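Local coordinates for invasion protein INVA (Salmonella enterica, PDB 2X49) that takes part in invasion of intestinal epithelial cells as a component of the type III secretion export apparatus, of which this is the C-terminal domain, at residues A238-A243 with V291-V296; D247-G252 with T260-D265; N271-I276 with K304-R309; I285-L290 with G308-L313. All coordinates share one frame; numbering follows the deposited sequence.

Interaction 1 of 4, residues A238-A243 with V291-V296; sequences AVMVSA and VLLTSV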
loop_
_atom_site.group_PDB
_atom_site.type_symbol
_atom_site.label_atom_id
_atom_site.label_comp_id
_atom_site.label_asym_id
_atom_site.label_seq_id
_atom_site.Cartn_x
_atom_site.Cartn_y
_atom_site.Cartn_z
ATOM N N ALA A 238 2.768 -13.501 -4.038
ATOM C CA ALA A 238 1.996 -13.062 -5.217
ATOM C C ALA A 238 0.893 -13.995 -5.630
ATOM O O ALA A 238 0.911 -15.184 -5.386
ATOM C CB ALA A 238 2.957 -12.865 -6.409
ATOM N N VAL A 239 -0.100 -13.341 -6.223
ATOM C CA VAL A 239 -1.167 -13.964 -7.016
ATOM C C VAL A 239 -0.986 -13.530 -8.470
ATOM O O VAL A 239 -0.784 -12.374 -8.780
ATOM C CB VAL A 239 -2.548 -13.540 -6.485
ATOM C CG1 VAL A 239 -3.674 -14.013 -7.420
ATOM C CG2 VAL A 239 -2.764 -14.039 -5.035
ATOM N N MET A 240 -1.046 -14.477 -9.387
ATOM C CA MET A 240 -0.818 -14.162 -10.809
ATOM C C MET A 240 -2.154 -14.012 -11.485
ATOM O O MET A 240 -3.072 -14.743 -11.201
ATOM C CB MET A 240 -0.011 -15.278 -11.454
ATOM C CG MET A 240 0.349 -15.056 -12.926
ATOM S SD MET A 240 2.014 -15.663 -13.211
ATOM C CE MET A 240 2.830 -14.539 -12.084
ATOM N N VAL A 241 -2.247 -13.046 -12.360
ATOM C CA VAL A 241 -3.425 -12.888 -13.235
ATOM C C VAL A 241 -3.237 -13.822 -14.449
ATOM O O VAL A 241 -2.213 -13.836 -15.101
ATOM C CB VAL A 241 -3.616 -11.418 -13.703
ATOM C CG1 VAL A 241 -4.877 -11.279 -14.538
ATOM C CG2 VAL A 241 -3.639 -10.446 -12.508
ATOM N N SER A 242 -4.271 -14.576 -14.739
ATOM C CA SER A 242 -4.305 -15.506 -15.897
ATOM C C SER A 242 -4.358 -14.772 -17.209
ATOM O O SER A 242 -4.810 -13.649 -17.319
ATOM C CB SER A 242 -5.491 -16.464 -15.819
ATOM O OG SER A 242 -6.700 -15.785 -16.009
ATOM N N ALA A 243 -3.861 -15.447 -18.215
ATOM C CA ALA A 243 -3.792 -14.861 -19.555
ATOM C C ALA A 243 -5.204 -14.557 -20.014
ATOM O O ALA A 243 -5.478 -13.640 -20.773
ATOM C CB ALA A 243 -3.058 -15.825 -20.566
ATOM N N VAL A 291 0.831 -9.263 -3.537
ATOM C CA VAL A 291 0.658 -8.416 -4.727
ATOM C C VAL A 291 0.056 -9.230 -5.830
ATOM O O VAL A 291 0.236 -10.453 -5.926
ATOM C CB VAL A 291 1.976 -7.761 -5.201
ATOM C CG1 VAL A 291 2.496 -6.743 -4.114
ATOM C CG2 VAL A 291 3.019 -8.820 -5.550
ATOM N N LEU A 292 -0.671 -8.543 -6.698
ATOM C CA LEU A 292 -1.164 -9.164 -7.929
ATOM C C LEU A 292 -0.162 -8.840 -9.037
ATOM O O LEU A 292 0.242 -7.752 -9.127
ATOM C CB LEU A 292 -2.534 -8.605 -8.281
ATOM C CG LEU A 292 -3.422 -9.281 -9.262
ATOM C CD1 LEU A 292 -3.577 -10.796 -8.989
ATOM C CD2 LEU A 292 -4.750 -8.541 -9.082
ATOM N N LEU A 293 0.226 -9.841 -9.804
ATOM C CA LEU A 293 1.229 -9.695 -10.889
ATOM C C LEU A 293 0.565 -9.785 -12.234
ATOM O O LEU A 293 -0.162 -10.714 -12.522
ATOM C CB LEU A 293 2.278 -10.818 -10.815
ATOM C CG LEU A 293 3.119 -10.904 -9.557
ATOM C CD1 LEU A 293 4.143 -12.075 -9.659
ATOM C CD2 LEU A 293 3.788 -9.565 -9.309
ATOM N N THR A 294 0.882 -8.817 -13.064
ATOM C CA THR A 294 0.337 -8.779 -14.415
ATOM C C THR A 294 1.251 -8.137 -15.431
ATOM O O THR A 294 2.288 -7.603 -15.116
ATOM C CB THR A 294 -0.977 -8.051 -14.452
ATOM O OG1 THR A 294 -1.675 -8.473 -15.634
ATOM C CG2 THR A 294 -0.724 -6.583 -14.394
ATOM N N SER A 295 0.831 -8.188 -16.683
ATOM C CA SER A 295 1.565 -7.521 -17.774
ATOM C C SER A 295 1.516 -6.012 -17.617
ATOM O O SER A 295 0.549 -5.446 -17.091
ATOM C CB SER A 295 1.006 -7.906 -19.151
ATOM O OG SER A 295 1.094 -9.315 -19.444
ATOM N N VAL A 296 2.558 -5.348 -18.090
ATOM C CA VAL A 296 2.609 -3.887 -17.954
ATOM C C VAL A 296 1.440 -3.226 -18.680
ATOM O O VAL A 296 0.946 -2.209 -18.269
ATOM C CB VAL A 296 3.951 -3.226 -18.435
ATOM C CG1 VAL A 296 4.138 -3.440 -19.916
ATOM C CG2 VAL A 296 3.911 -1.757 -18.078
#
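Val239 O is held from the neighbouring strand by the N-H of Leu293 at 2.9 Å (N to O) and by a C-H...O contact from Leu292 CA; the CD1 methyl of Leu292 also crowds it at 3.2 Å. The setting is a parallel beta sheet, with strands 236-240 and 291-294 side by side at its middle; the chain between them runs through helices 243-252 and 266-280, an elaborated beta-alpha-beta connection. Val239 also donates its own N-H to Val291 O at 2.9 Å, and two residues on Val241 N reaches Leu293 O at 3.1 Å. The short segments run parallel with a 36° angle between their directions; past the last bridge the CA spacing widens at Val241 and Thr294.

On one face the CB of Ala238 lies 3.5 Å from Leu293 CD1, and the same methyl meets Met240 CE, brought back over Leu293 by bends in the methionine chain. On the other face Leu292 has CG anti to its backbone N (chi1 -164°), and CD1 touches Val239 CG1 at 3.6 Å. Val241 comes across Leu292 at about a right angle. Here the fit is tight, with Val241 CG2 3.5 Å from Leu292 CG. Ile302 and Ile306 of helix 299-306 pack on this leucine as well. Beyond the last bridge, the hydroxyl of Thr294 bonds to the Glu246 carboxylate, and its OG1 rests 4.0 Å from Val241 CB.

Interaction 2 of 4, residues D247-G252 with T260-D265; sequences DVIRKG and TFLSLD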
loop_
_atom_site.group_PDB
_atom_site.type_symbol
_atom_site.label_atom_id
_atom_site.label_comp_id
_atom_site.label_asym_id
_atom_site.label_seq_id
_atom_site.Cartn_x
_atom_site.Cartn_y
_atom_site.Cartn_z
ATOM N N ASP A 247 -6.739 -10.753 -20.955
ATOM C CA ASP A 247 -7.247 -10.494 -22.295
ATOM C C ASP A 247 -8.564 -9.769 -22.271
ATOM O O ASP A 247 -8.847 -8.990 -23.141
ATOM C CB ASP A 247 -7.328 -11.746 -23.160
ATOM C CG ASP A 247 -6.103 -11.910 -24.030
ATOM O OD1 ASP A 247 -5.668 -13.069 -24.216
ATOM O OD2 ASP A 247 -5.593 -10.892 -24.585
ATOM N N VAL A 248 -9.350 -10.023 -21.245
ATOM C CA VAL A 248 -10.670 -9.375 -21.135
ATOM C C VAL A 248 -10.439 -7.892 -21.006
ATOM O O VAL A 248 -11.148 -7.044 -21.558
ATOM C CB VAL A 248 -11.485 -9.869 -19.933
ATOM C CG1 VAL A 248 -12.662 -8.925 -19.638
ATOM C CG2 VAL A 248 -11.960 -11.275 -20.192
ATOM N N ILE A 249 -9.398 -7.598 -20.238
ATOM C CA ILE A 249 -9.077 -6.211 -19.886
ATOM C C ILE A 249 -8.516 -5.537 -21.122
ATOM O O ILE A 249 -8.849 -4.425 -21.506
ATOM C CB ILE A 249 -8.060 -6.123 -18.736
ATOM C CG1 ILE A 249 -8.724 -6.595 -17.454
ATOM C CG2 ILE A 249 -7.538 -4.680 -18.624
ATOM C CD1 ILE A 249 -9.785 -5.657 -16.951
ATOM N N ARG A 250 -7.687 -6.296 -21.787
ATOM C CA ARG A 250 -6.955 -5.769 -22.940
ATOM C C ARG A 250 -7.969 -5.368 -24.014
ATOM O O ARG A 250 -7.833 -4.323 -24.648
ATOM C CB ARG A 250 -5.894 -6.755 -23.455
ATOM C CG ARG A 250 -4.706 -6.055 -24.050
ATOM C CD ARG A 250 -3.606 -7.034 -24.428
ATOM N NE ARG A 250 -3.584 -8.117 -23.465
ATOM C CZ ARG A 250 -2.529 -8.542 -22.788
ATOM N NH1 ARG A 250 -1.335 -8.009 -22.976
ATOM N NH2 ARG A 250 -2.684 -9.530 -21.943
ATOM N N LYS A 251 -9.016 -6.172 -24.180
ATOM C CA LYS A 251 -10.001 -5.883 -25.276
ATOM C C LYS A 251 -10.789 -4.617 -24.998
ATOM O O LYS A 251 -11.393 -4.014 -25.894
ATOM C CB LYS A 251 -11.032 -7.002 -25.566
ATOM C CG LYS A 251 -11.908 -6.746 -26.898
ATOM C CD LYS A 251 -13.142 -5.704 -26.777
ATOM C CE LYS A 251 -14.058 -5.484 -28.045
ATOM N NZ LYS A 251 -13.974 -4.137 -28.898
ATOM N N GLY A 252 -10.848 -4.290 -23.732
ATOM C CA GLY A 252 -11.672 -3.169 -23.236
ATOM C C GLY A 252 -10.936 -1.847 -23.306
ATOM O O GLY A 252 -11.475 -0.748 -23.070
ATOM N N THR A 260 -5.810 7.113 -22.220
ATOM C CA THR A 260 -6.151 5.744 -22.491
ATOM C C THR A 260 -7.063 5.314 -21.365
ATOM O O THR A 260 -6.767 5.518 -20.177
ATOM C CB THR A 260 -4.883 4.879 -22.533
ATOM O OG1 THR A 260 -4.002 5.387 -23.534
ATOM C CG2 THR A 260 -5.223 3.450 -22.846
ATOM N N PHE A 261 -8.186 4.725 -21.743
ATOM C CA PHE A 261 -9.152 4.261 -20.758
ATOM C C PHE A 261 -9.727 2.913 -21.074
ATOM O O PHE A 261 -9.692 2.425 -22.203
ATOM C CB PHE A 261 -10.257 5.306 -20.525
ATOM C CG PHE A 261 -11.130 5.574 -21.716
ATOM C CD1 PHE A 261 -12.290 4.845 -21.933
ATOM C CD2 PHE A 261 -10.827 6.598 -22.589
ATOM C CE1 PHE A 261 -13.114 5.113 -23.032
ATOM C CE2 PHE A 261 -11.648 6.877 -23.692
ATOM C CZ PHE A 261 -12.803 6.137 -23.898
ATOM N N LEU A 262 -10.235 2.325 -20.003
ATOM C CA LEU A 262 -10.888 1.020 -20.004
ATOM C C LEU A 262 -12.370 1.210 -20.163
ATOM O O LEU A 262 -13.007 1.907 -19.387
ATOM C CB LEU A 262 -10.642 0.253 -18.718
ATOM C CG LEU A 262 -11.195 -1.165 -18.667
ATOM C CD1 LEU A 262 -10.526 -2.076 -19.701
ATOM C CD2 LEU A 262 -10.982 -1.746 -17.258
ATOM N N SER A 263 -12.897 0.555 -21.180
ATOM C CA SER A 263 -14.334 0.665 -21.518
ATOM C C SER A 263 -14.993 -0.712 -21.631
ATOM O O SER A 263 -14.983 -1.339 -22.679
ATOM C CB SER A 263 -14.489 1.488 -22.804
ATOM O OG SER A 263 -15.851 1.700 -23.146
ATOM N N LEU A 264 -15.579 -1.132 -20.515
ATOM C CA LEU A 264 -16.271 -2.425 -20.395
ATOM C C LEU A 264 -17.722 -2.197 -20.065
ATOM O O LEU A 264 -18.031 -1.331 -19.250
ATOM C CB LEU A 264 -15.655 -3.302 -19.315
ATOM C CG LEU A 264 -14.295 -3.953 -19.602
ATOM C CD1 LEU A 264 -13.925 -4.744 -18.343
ATOM C CD2 LEU A 264 -14.346 -4.823 -20.826
ATOM N N ASP A 265 -18.584 -3.002 -20.673
ATOM C CA ASP A 265 -20.028 -2.945 -20.337
ATOM C C ASP A 265 -20.198 -3.117 -18.807
ATOM O O ASP A 265 -19.475 -3.884 -18.178
ATOM C CB ASP A 265 -20.839 -3.995 -21.145
ATOM C CG ASP A 265 -22.335 -3.963 -20.844
ATOM O OD1 ASP A 265 -23.099 -3.283 -21.583
ATOM O OD2 ASP A 265 -22.748 -4.638 -19.865
#
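Gly252 and Ser263 bring the two backbones together: the Ser263 N-H bonds to Gly252 O (N to O 2.7 Å) where helix 243-252 meets the chain leaving strand 260-262, the axes of the short segments running at 127° to each other. The bond is fairly straight at hydrogen, but the donor approaches tilted 30° from the plane of the carbonyl. The same oxygen receives a C-H...O contact from Leu262 CA.

Gly252 carries no side chain, and two leucines pack their methyls against its bare backbone. Leu262 has CG anti to its backbone N (chi1 -176°), and its CD1 methyl lies 3.4 Å from Ile249 O, a carbonyl that also accepts the N-H of Gly252. The other methyl, CD2, meets Ile249 CD1 at 4.1 Å, the two side chains crossing at about a right angle. From the next position but one, Leu264 places CD2 4.0 Å from Gly252 CA and equally near Val248 O. Met305 of helix 299-306 touches both Ile249 and Leu262.

The Phe261-Arg254 backbone bonding of the hairpin continues the register set by Ser263 and Gly252. The arrangement is thus that of a helix followed by a beta hairpin, strands 253-255 and 260-262, whose returning strand and the residues just after it lay Leu262 and Leu264 back against the helix.

Interaction 3 of 4, residues N271-I276 with K304-R309; sequences NLMDLI and KMIEGR. With CA (calcium ion), chain F.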
loop_
_atom_site.group_PDB
_atom_site.type_symbol
_atom_site.label_atom_id
_atom_site.label_comp_id
_atom_site.label_asym_id
_atom_site.label_seq_id
_atom_site.Cartn_x
_atom_site.Cartn_y
_atom_site.Cartn_z
ATOM N N ASN A 271 -19.238 -8.882 -13.885
ATOM C CA ASN A 271 -19.043 -10.361 -14.012
ATOM C C ASN A 271 -17.557 -10.680 -13.821
ATOM O O ASN A 271 -17.173 -11.650 -13.162
ATOM C CB ASN A 271 -19.623 -10.947 -15.300
ATOM C CG ASN A 271 -21.108 -11.031 -15.221
ATOM O OD1 ASN A 271 -21.661 -11.033 -14.114
ATOM N ND2 ASN A 271 -21.774 -11.091 -16.350
ATOM N N LEU A 272 -16.721 -9.805 -14.341
ATOM C CA LEU A 272 -15.264 -9.969 -14.176
ATOM C C LEU A 272 -14.840 -9.787 -12.707
ATOM O O LEU A 272 -13.972 -10.491 -12.178
ATOM C CB LEU A 272 -14.498 -9.025 -15.118
ATOM C CG LEU A 272 -12.998 -9.166 -14.992
ATOM C CD1 LEU A 272 -12.627 -10.618 -15.342
ATOM C CD2 LEU A 272 -12.280 -8.153 -15.909
ATOM N N MET A 273 -15.456 -8.819 -12.054
ATOM C CA MET A 273 -15.220 -8.595 -10.624
ATOM C C MET A 273 -15.677 -9.792 -9.778
ATOM O O MET A 273 -15.027 -10.156 -8.800
ATOM C CB MET A 273 -15.835 -7.302 -10.102
ATOM C CG MET A 273 -15.037 -6.076 -10.461
ATOM S SD MET A 273 -13.357 -6.124 -9.830
ATOM C CE MET A 273 -13.662 -6.144 -8.059
ATOM N N ASP A 274 -16.765 -10.393 -10.174
ATOM C CA ASP A 274 -17.297 -11.585 -9.448
ATOM C C ASP A 274 -16.277 -12.733 -9.571
ATOM O O ASP A 274 -16.051 -13.520 -8.632
ATOM C CB ASP A 274 -18.711 -11.971 -9.893
ATOM C CG ASP A 274 -19.759 -10.978 -9.387
ATOM O OD1 ASP A 274 -19.470 -10.254 -8.398
ATOM O OD2 ASP A 274 -20.876 -10.915 -9.961
ATOM N N LEU A 275 -15.657 -12.819 -10.745
ATOM C CA LEU A 275 -14.643 -13.884 -11.002
ATOM C C LEU A 275 -13.382 -13.641 -10.141
ATOM O O LEU A 275 -12.809 -14.537 -9.553
ATOM C CB LEU A 275 -14.267 -13.953 -12.493
ATOM C CG LEU A 275 -13.070 -14.844 -12.788
ATOM C CD1 LEU A 275 -13.413 -16.325 -12.518
ATOM C CD2 LEU A 275 -12.629 -14.641 -14.253
ATOM N N ILE A 276 -12.945 -12.387 -10.077
ATOM C CA ILE A 276 -11.739 -12.013 -9.327
ATOM C C ILE A 276 -12.043 -12.310 -7.834
ATOM O O ILE A 276 -11.264 -12.947 -7.116
ATOM C CB ILE A 276 -11.294 -10.534 -9.592
ATOM C CG1 ILE A 276 -10.835 -10.327 -11.047
ATOM C CG2 ILE A 276 -10.222 -10.093 -8.581
ATOM C CD1 ILE A 276 -10.787 -8.848 -11.389
ATOM N N LYS A 304 -7.319 -0.088 -11.148
ATOM C CA LYS A 304 -8.523 0.771 -11.098
ATOM C C LYS A 304 -9.792 -0.036 -10.960
ATOM O O LYS A 304 -10.732 0.341 -10.244
ATOM C CB LYS A 304 -8.615 1.709 -12.316
ATOM C CG LYS A 304 -9.705 2.800 -12.225
ATOM C CD LYS A 304 -9.504 3.895 -13.273
ATOM C CE LYS A 304 -10.187 5.213 -12.876
ATOM N NZ LYS A 304 -11.427 5.478 -13.675
ATOM N N MET A 305 -9.804 -1.188 -11.613
ATOM C CA MET A 305 -10.978 -2.027 -11.594
ATOM C C MET A 305 -11.258 -2.648 -10.213
ATOM O O MET A 305 -12.399 -2.649 -9.737
ATOM C CB MET A 305 -10.875 -3.091 -12.701
ATOM C CG MET A 305 -11.655 -4.284 -12.421
ATOM S SD MET A 305 -12.214 -4.905 -14.006
ATOM C CE MET A 305 -13.112 -3.457 -14.535
ATOM N N ILE A 306 -10.212 -3.096 -9.550
ATOM C CA ILE A 306 -10.387 -3.911 -8.315
ATOM C C ILE A 306 -10.356 -3.126 -7.030
ATOM O O ILE A 306 -10.723 -3.646 -5.972
ATOM C CB ILE A 306 -9.324 -5.042 -8.180
ATOM C CG1 ILE A 306 -7.954 -4.460 -7.869
ATOM C CG2 ILE A 306 -9.370 -5.967 -9.378
ATOM C CD1 ILE A 306 -6.886 -5.512 -7.487
ATOM N N GLU A 307 -9.976 -1.874 -7.132
ATOM C CA GLU A 307 -9.624 -1.097 -5.903
ATOM C C GLU A 307 -10.809 -0.682 -5.059
ATOM O O GLU A 307 -10.665 -0.393 -3.890
ATOM C CB GLU A 307 -8.774 0.131 -6.193
ATOM C CG GLU A 307 -9.485 1.200 -6.918
ATOM C CD GLU A 307 -8.584 2.377 -7.240
ATOM O OE1 GLU A 307 -7.395 2.306 -6.899
ATOM O OE2 GLU A 307 -9.072 3.365 -7.844
ATOM N N GLY A 308 -11.969 -0.748 -5.667
ATOM C CA GLY A 308 -13.211 -0.458 -4.981
ATOM C C GLY A 308 -13.517 -1.498 -3.926
ATOM O O GLY A 308 -13.814 -1.182 -2.767
ATOM N N ARG A 309 -13.411 -2.739 -4.366
ATOM C CA ARG A 309 -13.692 -3.898 -3.522
ATOM C C ARG A 309 -12.540 -4.378 -2.706
ATOM O O ARG A 309 -12.723 -4.804 -1.558
ATOM C CB ARG A 309 -14.235 -5.099 -4.299
ATOM C CG ARG A 309 -14.781 -6.161 -3.361
ATOM C CD ARG A 309 -15.769 -7.184 -3.988
ATOM N NE ARG A 309 -16.246 -8.137 -2.982
ATOM C CZ ARG A 309 -17.249 -8.988 -3.142
ATOM N NH1 ARG A 309 -17.904 -9.043 -4.283
ATOM N NH2 ARG A 309 -17.609 -9.794 -2.158
HETATM CA CA CA F . -23.186 -9.393 -9.525
HETATM O O HOH W 1 -17.450 -8.258 -7.073
#
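Met273 reaches Met305 through a chain bent at each step: chi1 of -78° puts CG anti to the carbonyl carbon, chi2 of -59° turns SD, and chi3 of -63° turns CE toward Ile306 and Arg309. The sulfur then lies 3.6 Å from Met305 CG, the two methionines sliding past each other in opposite directions. Farther out, Met273 CE rests 3.9 Å from Arg309 CB and almost as near Ile306 CA, so its methyl lies against the backbone of Ile306 and the base of the Arg309 side chain.

Leucine and isoleucine extend the contact along helix 266-280. Leu272 CD2 touches Met305 SD at 3.8 Å, the side chains crossing at about a right angle, and Ile276 CD1 meets Ile306 CG2 at 3.8 Å with a similar crossing. No direct hydrogen bond joins the segments.

The polar side is joined through solvent instead. A water donates to Asp274 OD1 over 3.1 Å and accepts from Arg309 NH1 over 2.9 Å, lying in the plane of the guanidinium at its edge. The charged groups themselves stay apart, OD1 to NH1 being 4.6 Å, beyond a salt bridge. The other carboxylate oxygen, Asp274 OD2, binds a calcium ion at a rather long 2.8 Å. Val248 and Ile249 of helix 243-252 pack on Leu272 as well. The whole is mainly an apolar interface of helix 266-280 with helix 299-306 and the residues after it, bordered by a water bridge and a metal-bound aspartate, among the helices that pack beside the domain's parallel sheet.

Interaction 4 of 4, residues I285-L290 with G308-L313; sequences IAHKDL and GRFPDL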
loop_
_atom_site.group_PDB
_atom_site.type_symbol
_atom_site.label_atom_id
_atom_site.label_comp_id
_atom_site.label_asym_id
_atom_site.label_seq_id
_atom_site.Cartn_x
_atom_site.Cartn_y
_atom_site.Cartn_z
ATOM N N ILE A 285 -3.557 -15.779 3.148
ATOM C CA ILE A 285 -2.657 -14.638 3.332
ATOM C C ILE A 285 -3.432 -13.332 3.042
ATOM O O ILE A 285 -4.074 -13.193 2.020
ATOM C CB ILE A 285 -1.409 -14.782 2.465
ATOM C CG1 ILE A 285 -0.653 -16.054 2.897
ATOM C CG2 ILE A 285 -0.523 -13.587 2.573
ATOM C CD1 ILE A 285 0.698 -16.169 2.224
ATOM N N ALA A 286 -3.401 -12.412 3.998
ATOM C CA ALA A 286 -4.133 -11.119 3.863
ATOM C C ALA A 286 -3.683 -10.352 2.638
ATOM O O ALA A 286 -2.536 -10.392 2.244
ATOM C CB ALA A 286 -3.924 -10.254 5.086
ATOM N N HIS A 287 -4.616 -9.616 2.060
ATOM C CA HIS A 287 -4.347 -8.890 0.809
ATOM C C HIS A 287 -3.233 -7.884 0.896
ATOM O O HIS A 287 -2.511 -7.723 -0.091
ATOM C CB HIS A 287 -5.619 -8.223 0.258
ATOM C CG HIS A 287 -6.708 -9.205 -0.005
ATOM N ND1 HIS A 287 -8.018 -8.835 -0.241
ATOM C CD2 HIS A 287 -6.686 -10.559 -0.004
ATOM C CE1 HIS A 287 -8.751 -9.928 -0.394
ATOM N NE2 HIS A 287 -7.967 -10.986 -0.254
ATOM N N LYS A 288 -3.080 -7.223 2.051
ATOM C CA LYS A 288 -2.018 -6.198 2.180
ATOM C C LYS A 288 -0.644 -6.807 2.099
ATOM O O LYS A 288 0.329 -6.101 1.891
ATOM C CB LYS A 288 -2.088 -5.368 3.461
ATOM C CG LYS A 288 -2.000 -6.134 4.701
ATOM C CD LYS A 288 -2.028 -5.215 5.957
ATOM C CE LYS A 288 -1.869 -6.017 7.228
ATOM N NZ LYS A 288 -0.448 -6.449 7.330
ATOM N N ASP A 289 -0.587 -8.125 2.247
ATOM C CA ASP A 289 0.693 -8.883 2.307
ATOM C C ASP A 289 0.998 -9.609 1.009
ATOM O O ASP A 289 1.977 -10.408 0.889
ATOM C CB ASP A 289 0.689 -9.853 3.502
ATOM C CG ASP A 289 0.693 -9.108 4.864
ATOM O OD1 ASP A 289 1.625 -8.310 5.135
ATOM O OD2 ASP A 289 -0.241 -9.327 5.675
ATOM N N LEU A 290 0.140 -9.363 0.050
ATOM C CA LEU A 290 0.225 -9.907 -1.328
ATOM C C LEU A 290 0.424 -8.835 -2.349
ATOM O O LEU A 290 0.174 -7.682 -2.095
ATOM C CB LEU A 290 -1.073 -10.638 -1.691
ATOM C CG LEU A 290 -1.372 -11.936 -0.948
ATOM C CD1 LEU A 290 -2.774 -12.528 -1.234
ATOM C CD2 LEU A 290 -0.290 -13.017 -1.142
ATOM N N GLY A 308 -11.969 -0.748 -5.667
ATOM C CA GLY A 308 -13.211 -0.458 -4.981
ATOM C C GLY A 308 -13.517 -1.498 -3.926
ATOM O O GLY A 308 -13.814 -1.182 -2.767
ATOM N N ARG A 309 -13.411 -2.739 -4.366
ATOM C CA ARG A 309 -13.692 -3.898 -3.522
ATOM C C ARG A 309 -12.540 -4.378 -2.706
ATOM O O ARG A 309 -12.723 -4.804 -1.558
ATOM C CB ARG A 309 -14.235 -5.099 -4.299
ATOM C CG ARG A 309 -14.781 -6.161 -3.361
ATOM C CD ARG A 309 -15.769 -7.184 -3.988
ATOM N NE ARG A 309 -16.246 -8.137 -2.982
ATOM C CZ ARG A 309 -17.249 -8.988 -3.142
ATOM N NH1 ARG A 309 -17.904 -9.043 -4.283
ATOM N NH2 ARG A 309 -17.609 -9.794 -2.158
ATOM N N PHE A 310 -11.370 -4.233 -3.302
ATOM C CA PHE A 310 -10.079 -4.745 -2.777
ATOM C C PHE A 310 -9.013 -3.670 -2.678
ATOM O O PHE A 310 -8.022 -3.738 -3.384
ATOM C CB PHE A 310 -9.574 -5.895 -3.624
ATOM C CG PHE A 310 -10.549 -7.011 -3.705
ATOM C CD1 PHE A 310 -10.895 -7.720 -2.565
ATOM C CD2 PHE A 310 -11.194 -7.320 -4.881
ATOM C CE1 PHE A 310 -11.868 -8.716 -2.592
ATOM C CE2 PHE A 310 -12.162 -8.341 -4.918
ATOM C CZ PHE A 310 -12.500 -9.043 -3.768
ATOM N N PRO A 311 -9.221 -2.688 -1.788
ATOM C CA PRO A 311 -8.397 -1.497 -1.778
ATOM C C PRO A 311 -6.942 -1.722 -1.358
ATOM O O PRO A 311 -6.082 -0.905 -1.674
ATOM C CB PRO A 311 -9.120 -0.573 -0.787
ATOM C CG PRO A 311 -9.947 -1.482 0.071
ATOM C CD PRO A 311 -10.356 -2.601 -0.873
ATOM N N ASP A 312 -6.707 -2.838 -0.710
ATOM C CA ASP A 312 -5.404 -3.112 -0.112
ATOM C C ASP A 312 -4.589 -4.073 -0.919
ATOM O O ASP A 312 -3.488 -4.439 -0.516
ATOM C CB ASP A 312 -5.604 -3.659 1.314
ATOM C CG ASP A 312 -6.277 -2.639 2.226
ATOM O OD1 ASP A 312 -6.104 -1.413 2.019
ATOM O OD2 ASP A 312 -6.991 -3.060 3.140
ATOM N N LEU A 313 -5.104 -4.414 -2.087
ATOM C CA LEU A 313 -4.369 -5.357 -2.991
ATOM C C LEU A 313 -3.642 -4.607 -4.096
ATOM O O LEU A 313 -4.251 -4.193 -5.077
ATOM C CB LEU A 313 -5.328 -6.409 -3.590
ATOM C CG LEU A 313 -4.739 -7.506 -4.462
ATOM C CD1 LEU A 313 -3.571 -8.223 -3.769
ATOM C CD2 LEU A 313 -5.859 -8.497 -4.789
HETATM O O HOH W 2 -8.515 -5.673 -0.044
HETATM O O HOH W 3 -1.002 -5.381 -1.489
#
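His287 and Leu313 approach to 5.2 Å between CA atoms where a 3-10 segment, 287-289, lies against the type I beta turn of Phe310 to Leu313. Both are loops leading into neighbouring strands of the parallel sheet, 291-294 and 314-317. No direct hydrogen bond links the two backbones; an H on Lys288 CA points at Asp312 O, with 3.5 Å from carbon to oxygen. A water sits 2.7 Å from Leu290 O and 2.8 Å from Asp312 O and can donate to either, in competition with other acceptors nearby. Arg188 also bonds to Asp312 O, and Arg139 pairs with the Asp312 carboxylate.

Among the side chains, His287 and Phe310 meet obliquely, their planes 71° apart and His287 CE1 3.8 Å from Phe310 CD1. Arg309 CG lies over one face of the phenyl ring, toward its rim. Leu313 has CG anti to its backbone N (chi1 -176°), and its CD1 methyl rests 4.0 Å from Leu290 CB. A second water spans the two segments at the histidine, in the plane of the imidazole at its edge, 3.2 Å from His287 ND1 and accepting a weak bond from Asp312 N at 3.4 Å.

Interaction 1 forms the centre of the parallel sheet, and interaction 4 joins the loops before two of its strands; Val239 CG2 meets Leu290 CD1 at 4.1 Å between them. Interaction 3 lies beside the same sheet, with Ile306 CD1 4.0 Å from Leu292 CD2 and 3.8 Å from Leu313 O. It shares Gly308 and Arg309 with interaction 4. Interaction 2 packs on interaction 3, Ile249 CD1 coming within 3.7 Å of Leu272 CD2, and its helix follows strand 236-240 of interaction 1; interaction 4 stays about 12 Å from it at the nearest atoms. Calcium marks the outer side of interaction 3, whereas a mercury ion lies about 4 Å from the Lys288 side chain.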